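Methyl-accepting chemotaxis protein (Vibrio cholerae, PDB 6CEQ) senses oxygen through heme bound in two PAS domains and probably relays the signal to the chemotaxis machinery. Local coordinates at residues E33-Q38 against G82-N87. Sequence-based numbering, arbitrary orientation.
Sequences EPELAQ and GSLEFN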
ATOM      1  N   GLU A  33     -13.446   3.062  -6.140  1.00 28.00           N
ATOM      2  CA  GLU A  33     -13.332   2.104  -7.236  1.00 37.38           C
ATOM      3  C   GLU A  33     -13.585   2.720  -8.615  1.00 33.58           C
ATOM      4  O   GLU A  33     -12.959   2.239  -9.581  1.00 33.06           O
ATOM      5  CB  GLU A  33     -14.246   0.892  -6.966  1.00 40.70           C
ATOM      6  CG  GLU A  33     -13.469  -0.327  -6.412  1.00 35.25           C
ATOM      7  CD  GLU A  33     -14.356  -1.404  -5.783  1.00 59.87           C
ATOM      8  OE1 GLU A  33     -15.595  -1.305  -5.903  1.00 73.61           O
ATOM      9  OE2 GLU A  33     -13.809  -2.351  -5.165  1.00 41.47           O
ATOM     10  N   PRO A  34     -14.440   3.740  -8.802  1.00 34.16           N
ATOM     11  CA  PRO A  34     -14.474   4.428 -10.111  1.00 32.09           C
ATOM     12  C   PRO A  34     -13.110   4.914 -10.582  1.00 35.94           C
ATOM     13  O   PRO A  34     -12.703   4.636 -11.719  1.00 33.38           O
ATOM     14  CB  PRO A  34     -15.436   5.597  -9.866  1.00 36.06           C
ATOM     15  CG  PRO A  34     -16.341   5.119  -8.788  1.00 32.64           C
ATOM     16  CD  PRO A  34     -15.551   4.177  -7.928  1.00 34.64           C
ATOM     17  N   GLU A  35     -12.397   5.657  -9.731  1.00 28.09           N
ATOM     18  CA  GLU A  35     -11.067   6.138 -10.092  1.00 25.68           C
ATOM     19  C   GLU A  35     -10.069   4.986 -10.195  1.00 28.28           C
ATOM     20  O   GLU A  35      -9.177   5.003 -11.051  1.00 32.86           O
ATOM     21  CB  GLU A  35     -10.599   7.174  -9.071  1.00 27.58           C
ATOM     22  CG  GLU A  35     -11.349   8.500  -9.119  1.00 24.97           C
ATOM     23  CD  GLU A  35     -12.704   8.466  -8.424  1.00 32.93           C
ATOM     24  OE1 GLU A  35     -13.008   7.473  -7.729  1.00 29.06           O
ATOM     25  OE2 GLU A  35     -13.465   9.448  -8.568  1.00 34.55           O
ATOM     26  N   LEU A  36     -10.187   3.983  -9.319  1.00 27.88           N
ATOM     27  CA  LEU A  36      -9.210   2.897  -9.321  1.00 27.99           C
ATOM     28  C   LEU A  36      -9.420   1.950 -10.499  1.00 36.20           C
ATOM     29  O   LEU A  36      -8.450   1.407 -11.042  1.00 39.29           O
ATOM     30  CB  LEU A  36      -9.255   2.136  -8.000  1.00 25.61           C
ATOM     31  CG  LEU A  36      -8.701   2.975  -6.850  1.00 25.64           C
ATOM     32  CD1 LEU A  36      -8.967   2.291  -5.531  1.00 28.14           C
ATOM     33  CD2 LEU A  36      -7.216   3.233  -7.047  1.00 34.05           C
ATOM     34  N   ALA A  37     -10.672   1.713 -10.895  1.00 35.12           N
ATOM     35  CA  ALA A  37     -10.911   0.866 -12.058  1.00 35.09           C
ATOM     36  C   ALA A  37     -10.482   1.533 -13.363  1.00 39.03           C
ATOM     37  O   ALA A  37     -10.168   0.832 -14.330  1.00 34.89           O
ATOM     38  CB  ALA A  37     -12.388   0.471 -12.138  1.00 42.11           C
ATOM     39  N   GLN A  38     -10.446   2.867 -13.413  1.00 30.80           N
ATOM     40  CA  GLN A  38      -9.890   3.540 -14.582  1.00 34.07           C
ATOM     41  C   GLN A  38      -8.380   3.336 -14.672  1.00 44.60           C
ATOM     42  O   GLN A  38      -7.845   3.076 -15.757  1.00 40.73           O
ATOM     43  CB  GLN A  38     -10.224   5.031 -14.542  1.00 36.30           C
ATOM     44  CG  GLN A  38      -9.651   5.815 -15.713  1.00 51.95           C
ATOM     45  CD  GLN A  38     -10.281   7.187 -15.873  1.00 66.12           C
ATOM     46  OE1 GLN A  38     -11.437   7.398 -15.508  1.00 62.16           O
ATOM     47  NE2 GLN A  38      -9.519   8.128 -16.418  1.00 63.35           N
ATOM     48  N   GLY A  82      -3.770   6.576 -10.143  1.00 27.11           N
ATOM     49  CA  GLY A  82      -4.783   7.148 -11.013  1.00 26.64           C
ATOM     50  C   GLY A  82      -4.906   8.632 -10.734  1.00 31.73           C
ATOM     51  O   GLY A  82      -3.909   9.358 -10.680  1.00 31.94           O
ATOM     52  N   SER A  83      -6.140   9.094 -10.529  1.00 30.66           N
ATOM     53  CA  SER A  83      -6.395  10.484 -10.168  1.00 29.78           C
ATOM     54  C   SER A  83      -6.353  10.722  -8.662  1.00 31.80           C
ATOM     55  O   SER A  83      -6.606  11.848  -8.221  1.00 34.10           O
ATOM     56  CB  SER A  83      -7.748  10.941 -10.725  1.00 34.35           C
ATOM     57  OG  SER A  83      -8.812  10.213 -10.144  1.00 36.92           O
ATOM     58  N   LEU A  84      -6.047   9.701  -7.871  1.00 23.81           N
ATOM     59  CA  LEU A  84      -5.902   9.876  -6.437  1.00 24.31           C
ATOM     60  C   LEU A  84      -4.468  10.285  -6.118  1.00 22.90           C
ATOM     61  O   LEU A  84      -3.548  10.083  -6.914  1.00 21.47           O
ATOM     62  CB  LEU A  84      -6.257   8.588  -5.696  1.00 21.77           C
ATOM     63  CG  LEU A  84      -7.552   7.915  -6.160  1.00 25.93           C
ATOM     64  CD1 LEU A  84      -7.803   6.641  -5.376  1.00 26.89           C
ATOM     65  CD2 LEU A  84      -8.727   8.881  -6.042  1.00 28.04           C
ATOM     66  N   GLU A  85      -4.290  10.857  -4.931  1.00 20.92           N
ATOM     67  CA  GLU A  85      -2.979  11.275  -4.453  1.00 17.69           C
ATOM     68  C   GLU A  85      -2.867  10.917  -2.982  1.00 21.46           C
ATOM     69  O   GLU A  85      -3.813  11.130  -2.223  1.00 18.39           O
ATOM     70  CB  GLU A  85      -2.782  12.786  -4.617  1.00 25.14           C
ATOM     71  CG  GLU A  85      -2.009  13.218  -5.838  1.00 50.15           C
ATOM     72  CD  GLU A  85      -1.657  14.695  -5.789  1.00 71.58           C
ATOM     73  OE1 GLU A  85      -2.491  15.523  -6.224  1.00 72.32           O
ATOM     74  OE2 GLU A  85      -0.559  15.032  -5.297  1.00 73.04           O
ATOM     75  N   PHE A  86      -1.709  10.388  -2.578  1.00 20.11           N
ATOM     76  CA  PHE A  86      -1.490   9.975  -1.199  1.00 16.78           C
ATOM     77  C   PHE A  86      -0.113  10.410  -0.731  1.00 21.07           C
ATOM     78  O   PHE A  86       0.840  10.442  -1.513  1.00 20.90           O
ATOM     79  CB  PHE A  86      -1.578   8.453  -1.018  1.00 19.27           C
ATOM     80  CG  PHE A  86      -2.908   7.880  -1.363  1.00 17.98           C
ATOM     81  CD1 PHE A  86      -3.917   7.843  -0.419  1.00 18.56           C
ATOM     82  CD2 PHE A  86      -3.158   7.385  -2.632  1.00 24.37           C
ATOM     83  CE1 PHE A  86      -5.160   7.315  -0.735  1.00 21.62           C
ATOM     84  CE2 PHE A  86      -4.401   6.852  -2.952  1.00 27.72           C
ATOM     85  CZ  PHE A  86      -5.399   6.822  -2.005  1.00 23.56           C
ATOM     86  N   ASN A  87      -0.006  10.708   0.561  1.00 17.41           N
ATOM     87  CA  ASN A  87       1.293  10.749   1.214  1.00 17.38           C
ATOM     88  C   ASN A  87       1.567   9.366   1.785  1.00 17.21           C
ATOM     89  O   ASN A  87       0.803   8.874   2.621  1.00 18.24           O
ATOM     90  CB  ASN A  87       1.356  11.814   2.305  1.00 16.92           C
ATOM     91  CG  ASN A  87       2.775  12.040   2.814  1.00 21.81           C
ATOM     92  OD1 ASN A  87       3.736  11.447   2.308  1.00 20.03           O
ATOM     93  ND2 ASN A  87       2.914  12.900   3.821  1.00 19.10           N
TER
HETATM   94  O   HOH W   1      -7.988   7.245 -12.036  1.00 32.76           O
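Leu36 and Leu84 meet at the buried side of this contact. CD2 of Leu36 lies 3.8 Å from CD1 of Leu84, and the two side chains cross at about a right angle. Leu84 sits at the start of its strand and spreads its two methyls over neighbouring helix residues. CD1 takes Leu36, while CD2 rests 3.9 Å from CB of Glu35. The Glu35 chain also crosses Leu84 at about a right angle, and its CB and CG methylenes lie against CD2.

The other side is looser and more polar. CG of Glu35 comes within 3.2 Å of OG of Ser83, a close touch but not a hydrogen bond. The Glu35 chain leaves the helix with CG beside the backbone N, then bends at chi2 (79°). This bend turns the carboxylate away from Ser83, leaving the methylenes to face the hydroxyl. No direct hydrogen bond joins 33-38 to 82-87. A single water links the backbones instead: it donates to O of Glu35 at 2.7 Å and accepts from N of Ser83 at 3.0 Å. Gly82 and Ser83 are exposed, and the two segments together bury only 185 Å².

The contact sets helix 33-39 against the type II' turn, with Gly82 and Ser83 at its centre, of the hairpin formed by strands 75-81 and 84-94. This hairpin lies at the edge of the five-stranded antiparallel PAS sheet, where 75-81 is an outermost strand. Leu36 continues the apolar cluster onto Leu29 of helix 23-31, Val81 of strand 75-81 and Phe43. Its side chain lies about 5 Å from the bound heme, which places the buried half of the contact beside the cofactor. Leu84 also touches Arg32, just before the helix, and Thr111 beyond strand 100-109.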